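Local coordinates for DegV family protein (Eubacterium eligens, PDB 3FDJ), which is of unknown function but, as a DegV family protein, probably binds a fatty acid between its two domains, at residues L129-M132 and I133-K137; V231-E234 and A235-D238. All coordinates share one frame; numbering follows the deposited sequence.

Contact 1 (L129-M132 and I133-K137)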
loop_
_atom_site.group_PDB
_atom_site.type_symbol
_atom_site.label_atom_id
_atom_site.label_comp_id
_atom_site.label_asym_id
_atom_site.label_seq_id
_atom_site.Cartn_x
_atom_site.Cartn_y
_atom_site.Cartn_z
ATOM N N LEU A 129 0.729 14.677 -2.418
ATOM C CA LEU A 129 0.275 15.605 -1.395
ATOM C C LEU A 129 1.473 16.472 -0.986
ATOM O O LEU A 129 1.370 17.717 -0.931
ATOM C CB LEU A 129 -0.293 14.876 -0.192
ATOM C CG LEU A 129 -1.659 14.200 -0.404
ATOM C CD1 LEU A 129 -1.965 13.266 0.779
ATOM C CD2 LEU A 129 -2.739 15.275 -0.655
ATOM N N GLN A 130 2.618 15.822 -0.765
ATOM C CA GLN A 130 3.825 16.545 -0.408
ATOM C C GLN A 130 4.220 17.558 -1.474
ATOM O O GLN A 130 4.484 18.723 -1.162
ATOM C CB GLN A 130 4.982 15.573 -0.180
ATOM C CG GLN A 130 6.330 16.283 -0.058
ATOM C CD GLN A 130 7.444 15.325 0.285
ATOM O OE1 GLN A 130 7.254 14.106 0.266
ATOM N NE2 GLN A 130 8.600 15.871 0.628
ATOM N N GLN A 131 4.248 17.122 -2.730
ATOM C CA GLN A 131 4.581 18.010 -3.842
ATOM C C GLN A 131 3.657 19.247 -3.905
ATOM O O GLN A 131 4.125 20.381 -4.096
ATOM C CB GLN A 131 4.534 17.264 -5.175
ATOM C CG GLN A 131 5.060 18.099 -6.322
ATOM C CD GLN A 131 5.020 17.365 -7.627
ATOM O OE1 GLN A 131 5.588 16.271 -7.755
ATOM N NE2 GLN A 131 4.326 17.943 -8.612
HETATM N N MSE A 132 2.354 19.039 -3.743
HETATM C CA MSE A 132 1.417 20.163 -3.799
HETATM C C MSE A 132 1.578 21.112 -2.621
HETATM O O MSE A 132 1.501 22.338 -2.785
HETATM C CB MSE A 132 -0.019 19.659 -3.931
HETATM C CG MSE A 132 -0.273 19.036 -5.288
HETATM SE SE MSE A 132 -2.205 18.669 -5.466
HETATM C CE MSE A 132 -2.225 17.221 -4.602
ATOM N N ILE A 133 1.832 20.559 -1.445
ATOM C CA ILE A 133 2.144 21.366 -0.276
ATOM C C ILE A 133 3.402 22.208 -0.521
ATOM O O ILE A 133 3.425 23.408 -0.209
ATOM C CB ILE A 133 2.291 20.491 0.986
ATOM C CG1 ILE A 133 0.936 19.900 1.357
ATOM C CG2 ILE A 133 2.873 21.313 2.173
ATOM C CD1 ILE A 133 0.996 18.812 2.437
ATOM N N GLU A 134 4.435 21.601 -1.102
ATOM C CA GLU A 134 5.676 22.315 -1.391
ATOM C C GLU A 134 5.504 23.378 -2.474
ATOM O O GLU A 134 6.227 24.374 -2.491
ATOM C CB GLU A 134 6.769 21.330 -1.788
ATOM C CG GLU A 134 7.150 20.417 -0.637
ATOM C CD GLU A 134 8.173 19.372 -1.017
ATOM O OE1 GLU A 134 8.295 19.057 -2.227
ATOM O OE2 GLU A 134 8.850 18.861 -0.098
ATOM N N GLU A 135 4.555 23.156 -3.377
ATOM C CA GLU A 135 4.205 24.140 -4.404
ATOM C C GLU A 135 3.406 25.325 -3.839
ATOM O O GLU A 135 3.185 26.295 -4.560
ATOM C CB GLU A 135 3.421 23.468 -5.548
ATOM C CG GLU A 135 4.282 22.613 -6.466
ATOM C CD GLU A 135 3.486 21.647 -7.346
ATOM O OE1 GLU A 135 2.248 21.531 -7.186
ATOM O OE2 GLU A 135 4.120 20.978 -8.198
ATOM N N GLY A 136 2.995 25.259 -2.573
ATOM C CA GLY A 136 2.269 26.342 -1.914
ATOM C C GLY A 136 0.759 26.280 -2.090
ATOM O O GLY A 136 0.061 27.255 -1.855
ATOM N N LYS A 137 0.233 25.133 -2.492
ATOM C CA LYS A 137 -1.195 25.009 -2.690
ATOM C C LYS A 137 -1.907 25.020 -1.342
ATOM O O LYS A 137 -1.366 24.555 -0.337
ATOM C CB LYS A 137 -1.505 23.773 -3.522
ATOM C CG LYS A 137 -1.141 24.006 -4.992
ATOM C CD LYS A 137 -1.064 22.746 -5.809
ATOM C CE LYS A 137 -0.978 23.115 -7.301
ATOM N NZ LYS A 137 0.309 23.754 -7.684
HETATM O O HOH W 1 1.566 19.272 -8.134
#
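Q130 with E134 and Q131 with E135 form two pairs, each four residues apart, at the C-terminal end of helix 120-134. Q130 lies across the end of E134, the amide plane turned 73° from the carboxylate, and NE2 donates to E134 OE2 over 3.1 Å. The acceptor oxygen is met from above the carboxylate plane, while it lies close to the plane of the amide. Q130 NE2 also donates to the carbonyl oxygen of R18, so this nitrogen serves two acceptors. Q131 makes a similar bond to E135: NE2 reaches OE2 at 3.1 Å, again from above the carboxylate, but with the acceptor tilted further from the amide plane. CG of Q131 stands anti to the backbone N (chi1 -172°) and the extended chain carries the amide out beside the glutamate. A water lies between the two groups, donating to E135 OE1 at a doubtfully short 2.5 Å and accepting weakly from Q131 NE2. OE1 is also held by the salt bridge from K137 NZ, 3.0 Å away and above the carboxylate plane.

The K137 chain runs extended past M132, a selenomethionine, with CD 3.8 Å from its CB and CG, and bends at the last torsion to bring NZ to E135. A Schellman motif ends the helix: G136 takes positive phi, K137 N bonds to M132 O (3.1 Å) and G136 N to I133 O. On the inner side, L129 and I133 lie against L6 of strand 5-9, L129 also meets F79 and V81 of strand 77-82, and L129, M132, I133 and K137 all touch I142 of helix 139-150.

Contact 2 (V231-E234 and A235-D238)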
loop_
_atom_site.group_PDB
_atom_site.type_symbol
_atom_site.label_atom_id
_atom_site.label_comp_id
_atom_site.label_asym_id
_atom_site.label_seq_id
_atom_site.Cartn_x
_atom_site.Cartn_y
_atom_site.Cartn_z
ATOM N N VAL A 231 8.656 -8.081 -0.733
ATOM C CA VAL A 231 8.739 -8.854 0.491
ATOM C C VAL A 231 9.856 -9.862 0.285
ATOM O O VAL A 231 9.633 -10.952 -0.273
ATOM C CB VAL A 231 7.447 -9.618 0.775
ATOM C CG1 VAL A 231 7.549 -10.296 2.152
ATOM C CG2 VAL A 231 6.226 -8.691 0.673
ATOM N N GLU A 232 11.042 -9.484 0.723
ATOM C CA GLU A 232 12.260 -10.313 0.593
ATOM C C GLU A 232 12.443 -10.777 -0.845
ATOM O O GLU A 232 12.759 -11.932 -1.106
ATOM C CB GLU A 232 12.213 -11.476 1.595
ATOM C CG GLU A 232 12.056 -10.953 3.023
ATOM C CD GLU A 232 12.394 -11.965 4.108
ATOM O OE1 GLU A 232 12.357 -13.188 3.846
ATOM O OE2 GLU A 232 12.690 -11.519 5.235
ATOM N N ASN A 233 12.231 -9.861 -1.784
ATOM C CA ASN A 233 12.508 -10.129 -3.173
ATOM C C ASN A 233 13.051 -8.904 -3.877
ATOM O O ASN A 233 12.513 -8.438 -4.870
ATOM C CB ASN A 233 11.280 -10.664 -3.872
ATOM C CG ASN A 233 11.627 -11.464 -5.095
ATOM O OD1 ASN A 233 12.798 -11.504 -5.495
ATOM N ND2 ASN A 233 10.634 -12.140 -5.677
ATOM N N GLU A 234 14.169 -8.394 -3.350
ATOM C CA GLU A 234 14.825 -7.248 -3.964
ATOM C C GLU A 234 15.280 -7.574 -5.390
ATOM O O GLU A 234 15.259 -6.703 -6.264
ATOM C CB GLU A 234 15.991 -6.811 -3.096
ATOM C CG GLU A 234 16.584 -5.482 -3.450
ATOM C CD GLU A 234 17.660 -5.094 -2.472
ATOM O OE1 GLU A 234 17.479 -5.332 -1.243
ATOM O OE2 GLU A 234 18.700 -4.588 -2.926
ATOM N N ALA A 235 15.628 -8.841 -5.631
ATOM C CA ALA A 235 16.119 -9.265 -6.937
ATOM C C ALA A 235 15.082 -9.027 -8.016
ATOM O O ALA A 235 15.388 -8.432 -9.050
ATOM C CB ALA A 235 16.546 -10.740 -6.903
ATOM N N LEU A 236 13.853 -9.453 -7.757
ATOM C CA LEU A 236 12.761 -9.304 -8.725
ATOM C C LEU A 236 12.375 -7.831 -8.866
ATOM O O LEU A 236 12.166 -7.342 -9.982
ATOM C CB LEU A 236 11.540 -10.163 -8.356
ATOM C CG LEU A 236 10.384 -10.116 -9.386
ATOM C CD1 LEU A 236 10.871 -10.401 -10.818
ATOM C CD2 LEU A 236 9.274 -11.080 -8.945
ATOM N N ALA A 237 12.309 -7.106 -7.745
ATOM C CA ALA A 237 11.938 -5.704 -7.798
ATOM C C ALA A 237 12.946 -4.923 -8.665
ATOM O O ALA A 237 12.552 -4.065 -9.455
ATOM C CB ALA A 237 11.829 -5.109 -6.385
ATOM N N ASP A 238 14.237 -5.223 -8.506
ATOM C CA ASP A 238 15.282 -4.587 -9.302
ATOM C C ASP A 238 15.167 -4.952 -10.784
ATOM O O ASP A 238 15.348 -4.094 -11.637
ATOM C CB ASP A 238 16.684 -4.949 -8.774
ATOM C CG ASP A 238 17.049 -4.231 -7.478
ATOM O OD1 ASP A 238 16.285 -3.331 -7.017
ATOM O OD2 ASP A 238 18.126 -4.570 -6.914
#
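The side chain of N233 meets L236 at the start of helix 234-248, at the end of a loop that is itself tied down. V231 bonds through its backbone to G269 and G270, and E232 makes a salt bridge to R268 and a hydrogen bond to H45. At N233, chi1 of -157° swings the amide beside the residue's own carbonyl carbon and brings OD1 within 3.2 Å of L236 N. The N-H approaches from well above the amide plane, 59° out of it. CG and ND2 of N233 also touch the leucine, each 3.5 Å from L236 CB, while ND2 donates a hydrogen bond to the carbonyl oxygen of G269. N233 is thus the N-cap, its OD1 accepting from one of the first-turn N-H groups that have no carbonyl of a preceding helical turn to bond to; its own O takes A237 N at 3.2 Å.

E234 follows, and its O accepts from D238 N at 2.9 Å. Its extended side chain passes D238 obliquely, the carboxylate planes 68° apart. CG lies 3.9 Å from D238 OD2, and E234 OE2 stands 4.0 Å from that same oxygen, a like-charge approach that is probably unfavourable.

Contact 1 comes first along the chain and contact 2 about a hundred residues later, their centres 31 Å apart and their nearest atoms about 21 Å. They mark opposite kinds of helix end: contact 1 closes helix 120-134, and contact 2 opens helix 234-248. Each helix packs on a different mixed sheet, the first on the one holding strands 5-9 and 77-82, the second on the one holding strands 226-230, 253-257 and 271-276. The two contacts do not touch, and they shape the two sheet-based parts of the chain separately. The sodium ion lies on the side of contact 2, about 11 Å from the side chain of N233.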